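Local coordinates for protein beta-fructofuranosidase, insoluble isoenzyme CWINV1 (Arabidopsis thaliana, PDB 2OXB) that hydrolyses sucrose and 1-kestose, and less readily neokestose and levan, as a cell-wall invertase of glycosyl hydrolase family 32, at residues V300-D303 with V304-G307; A415-N418 with L419-Y422. The protein carries 1 engineered substitution. One frame throughout, in Å; residues are numbered along the deposited sequence.

Contact 1. Residues V300-D303 with V304-G307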
# COMPACT_ATOMS: atom_id res chain seq x y z
N VAL A 300 -6.21 20.34 5.00
CA VAL A 300 -5.18 21.04 4.26
C VAL A 300 -4.67 22.23 5.05
O VAL A 300 -3.48 22.54 5.01
CB VAL A 300 -5.71 21.54 2.91
CG1 VAL A 300 -4.62 22.27 2.14
CG2 VAL A 300 -6.26 20.36 2.12
N GLU A 301 -5.56 22.91 5.75
CA GLU A 301 -5.15 24.06 6.54
C GLU A 301 -3.98 23.62 7.45
O GLU A 301 -3.16 24.44 7.85
CB GLU A 301 -6.35 24.60 7.33
CG GLU A 301 -6.03 25.65 8.41
CD GLU A 301 -7.15 26.67 8.61
OE1 GLU A 301 -7.15 27.68 7.87
OE2 GLU A 301 -8.01 26.48 9.49
N ASP A 302 -3.91 22.32 7.73
CA ASP A 302 -2.84 21.79 8.56
C ASP A 302 -1.57 21.55 7.75
O ASP A 302 -0.47 21.90 8.19
CB ASP A 302 -3.26 20.49 9.24
CG ASP A 302 -3.69 20.70 10.67
OD1 ASP A 302 -2.87 21.26 11.45
OD2 ASP A 302 -4.83 20.30 11.04
N ASP A 303 -1.71 20.97 6.57
CA ASP A 303 -0.56 20.70 5.72
C ASP A 303 0.15 22.03 5.47
O ASP A 303 1.37 22.07 5.33
CB ASP A 303 -0.99 20.12 4.37
CG ASP A 303 -1.84 18.86 4.50
OD1 ASP A 303 -1.91 18.28 5.61
OD2 ASP A 303 -2.45 18.47 3.48
N VAL A 304 -0.63 23.10 5.42
CA VAL A 304 -0.07 24.42 5.18
C VAL A 304 0.60 24.93 6.45
O VAL A 304 1.60 25.66 6.39
CB VAL A 304 -1.16 25.42 4.71
CG1 VAL A 304 -0.53 26.73 4.27
CG2 VAL A 304 -1.96 24.83 3.58
N GLU A 305 0.07 24.54 7.59
CA GLU A 305 0.64 24.99 8.85
C GLU A 305 1.82 24.13 9.28
O GLU A 305 2.85 24.66 9.71
CB GLU A 305 -0.42 25.00 9.94
CG GLU A 305 0.00 25.77 11.18
CD GLU A 305 -1.14 26.01 12.14
OE1 GLU A 305 -1.65 25.02 12.73
OE2 GLU A 305 -1.54 27.19 12.29
N LYS A 306 1.70 22.82 9.16
CA LYS A 306 2.79 21.93 9.56
C LYS A 306 3.93 21.90 8.53
O LYS A 306 5.00 21.35 8.79
CB LYS A 306 2.26 20.52 9.83
CG LYS A 306 1.59 19.83 8.65
CD LYS A 306 1.10 18.47 9.08
CE LYS A 306 0.32 17.79 7.99
NZ LYS A 306 -0.21 16.48 8.47
N GLY A 307 3.68 22.48 7.36
CA GLY A 307 4.69 22.52 6.32
C GLY A 307 4.88 21.23 5.54
O GLY A 307 5.70 21.19 4.62

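Contact 2. Residues A415-N418 with L419-Y422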
# COMPACT_ATOMS: atom_id res chain seq x y z
N ALA A 415 -3.30 5.90 22.67
CA ALA A 415 -4.41 6.19 23.55
C ALA A 415 -4.00 7.32 24.49
O ALA A 415 -2.84 7.45 24.87
CB ALA A 415 -4.80 4.95 24.33
N SER A 416 -4.97 8.15 24.86
CA SER A 416 -4.74 9.30 25.73
C SER A 416 -4.60 8.86 27.20
O SER A 416 -4.68 7.67 27.50
CB SER A 416 -5.90 10.28 25.57
OG SER A 416 -5.56 11.58 25.98
N LYS A 417 -4.37 9.81 28.10
CA LYS A 417 -4.22 9.48 29.51
C LYS A 417 -5.35 8.55 29.96
O LYS A 417 -5.15 7.35 30.19
CB LYS A 417 -4.21 10.75 30.37
CG LYS A 417 -4.62 12.01 29.61
CD LYS A 417 -3.60 12.42 28.54
CE LYS A 417 -2.34 12.98 29.17
NZ LYS A 417 -1.45 13.67 28.21
N ASN A 418 -6.55 9.12 30.04
CA ASN A 418 -7.77 8.42 30.46
C ASN A 418 -8.77 8.17 29.31
O ASN A 418 -9.98 8.32 29.50
CB ASN A 418 -8.44 9.25 31.55
CG ASN A 418 -8.39 10.73 31.25
OD1 ASN A 418 -8.99 11.21 30.29
ND2 ASN A 418 -7.66 11.48 32.07
N LEU A 419 -8.26 7.81 28.14
CA LEU A 419 -9.06 7.50 26.95
C LEU A 419 -9.97 8.57 26.36
O LEU A 419 -10.98 8.23 25.73
CB LEU A 419 -9.90 6.24 27.17
CG LEU A 419 -9.21 4.87 27.20
CD1 LEU A 419 -10.30 3.81 27.26
CD2 LEU A 419 -8.34 4.67 25.96
N GLU A 420 -9.64 9.85 26.53
CA GLU A 420 -10.47 10.89 25.94
C GLU A 420 -10.28 10.81 24.42
O GLU A 420 -11.16 11.21 23.66
CB GLU A 420 -10.09 12.29 26.47
CG GLU A 420 -8.60 12.62 26.56
CD GLU A 420 -7.99 12.18 27.88
OE1 GLU A 420 -7.70 10.97 28.02
OE2 GLU A 420 -7.82 13.04 28.77
N GLU A 421 -9.14 10.29 24.00
CA GLU A 421 -8.86 10.11 22.59
C GLU A 421 -7.96 8.89 22.43
O GLU A 421 -6.88 8.82 23.01
CB GLU A 421 -8.20 11.37 21.97
CG GLU A 421 -6.76 11.60 22.32
CD GLU A 421 -6.24 12.96 21.85
OE1 GLU A 421 -5.08 13.28 22.15
OE2 GLU A 421 -7.00 13.70 21.20
N TYR A 422 -8.43 7.92 21.66
CA TYR A 422 -7.70 6.68 21.41
C TYR A 422 -8.10 6.09 20.06
O TYR A 422 -9.12 6.46 19.47
CB TYR A 422 -7.99 5.65 22.52
CG TYR A 422 -9.46 5.33 22.63
CD1 TYR A 422 -10.03 4.29 21.89
CD2 TYR A 422 -10.31 6.15 23.38
CE1 TYR A 422 -11.41 4.10 21.87
CE2 TYR A 422 -11.69 5.97 23.37
CZ TYR A 422 -12.24 4.95 22.61
OH TYR A 422 -13.61 4.82 22.57

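Contact 1. Residues V300-D303 with V304-G307
K306 runs alongside D303 in a short helix, 300-306, the one helix assigned in the N-terminal region that forms the five-bladed beta-propeller of family 32 enzymes. The close-packed part is the backbone core and the D303 side. V304 N donates to V300 O at 2.9 Å, and K306 N to D302 O in a nearly straight bond (177° at the hydrogen); between them the i to i+4 bond from E305 N to E301 O is weak. G307 ends the helix with a positive phi, which favours glycine. K306 CG sits between its backbone N and carbonyl carbon (chi1 60°), and the extended chain beyond it points the same way as D303, with K306 CE 3.3 Å from D303 OD1. The salt bridge between K306 NZ and D303 OD1 is long, at 3.8 Å; the stronger one is to E296 OE2, with a hydrogen bond to S298 OG and a cation-pi contact with W308. D303 lies buried, about 5 Å between side chains from the substrate-binding W16.

The other flanks are looser. On the exposed side V300 CG1 touches V304 CG2 at 4.0 Å. D302 and E305 bring like charges near each other, which is probably unfavourable, and the salt bridge from K453 NZ to D302 OD2 would offset part of it. The carboxylates of D302 and E305 are turned 71° apart, with E305 OE1 lying 4.2 Å from D302 OD1.

Contact 2. Residues A415-N418 with L419-Y422
S416 and E421 meet through their backbones at the neck of a beta-hairpin loop in the C-terminal region, between the antiparallel strands 406-415 and 423-431. Two hydrogen bonds span the turn, both weak by angle: S416 N to E421 O (2.7 Å, 130°) and N418 N to E420 OE1 (3.0 Å, 127°). The second is a side chain reaching back to the backbone. E420 can do so because its CG lies between backbone N and carbonyl carbon and chi2 of -87° bends the chain, which also puts E420 OE1 3.0 Å from S416 OG. Replacing E420 by an alanine would probably leave N418 N without this acceptor and open a gap beside S416.

Apolar contacts gather at the strand end. A415 CB touches Y422 CB at 3.7 Å and L419 CD2 at 3.9 Å, while L419 and Y422 also rest on M412. Alongside, E421 CG packs on S416 CB at 3.6 Å.

The charged ends of E421 and K417 are bonded outside the loop: E421 OE1 accepts from L503 N and A504 N, and K417 NZ donates weakly to L503 O. With both internal bonds weak, the shape of the loop is likely to depend also on the apolar cluster and on the neighbouring 502-504 backbone.

From the N terminus, the chain first reaches contact 1, which closes the short helix 300-306 between strand 287-291 and the short strand 308-309; the latter lies parallel to strand 15-26 at the edge of a propeller sheet. More than a hundred residues later, contact 2 closes the hairpin joining strands 406-415 and 423-431. Contacts 1 and 2 follow in series, neither nesting nor crossing; the centres of contacts 1 and 2 are 24 Å apart and their nearest atoms about 12 Å apart. Their surroundings nevertheless converge: K453 and Y500 reach the helix of contact 1, whereas L452 and P501 border contact 2, so the same two C-terminal loop regions adjoin both the propeller helix and the hairpin.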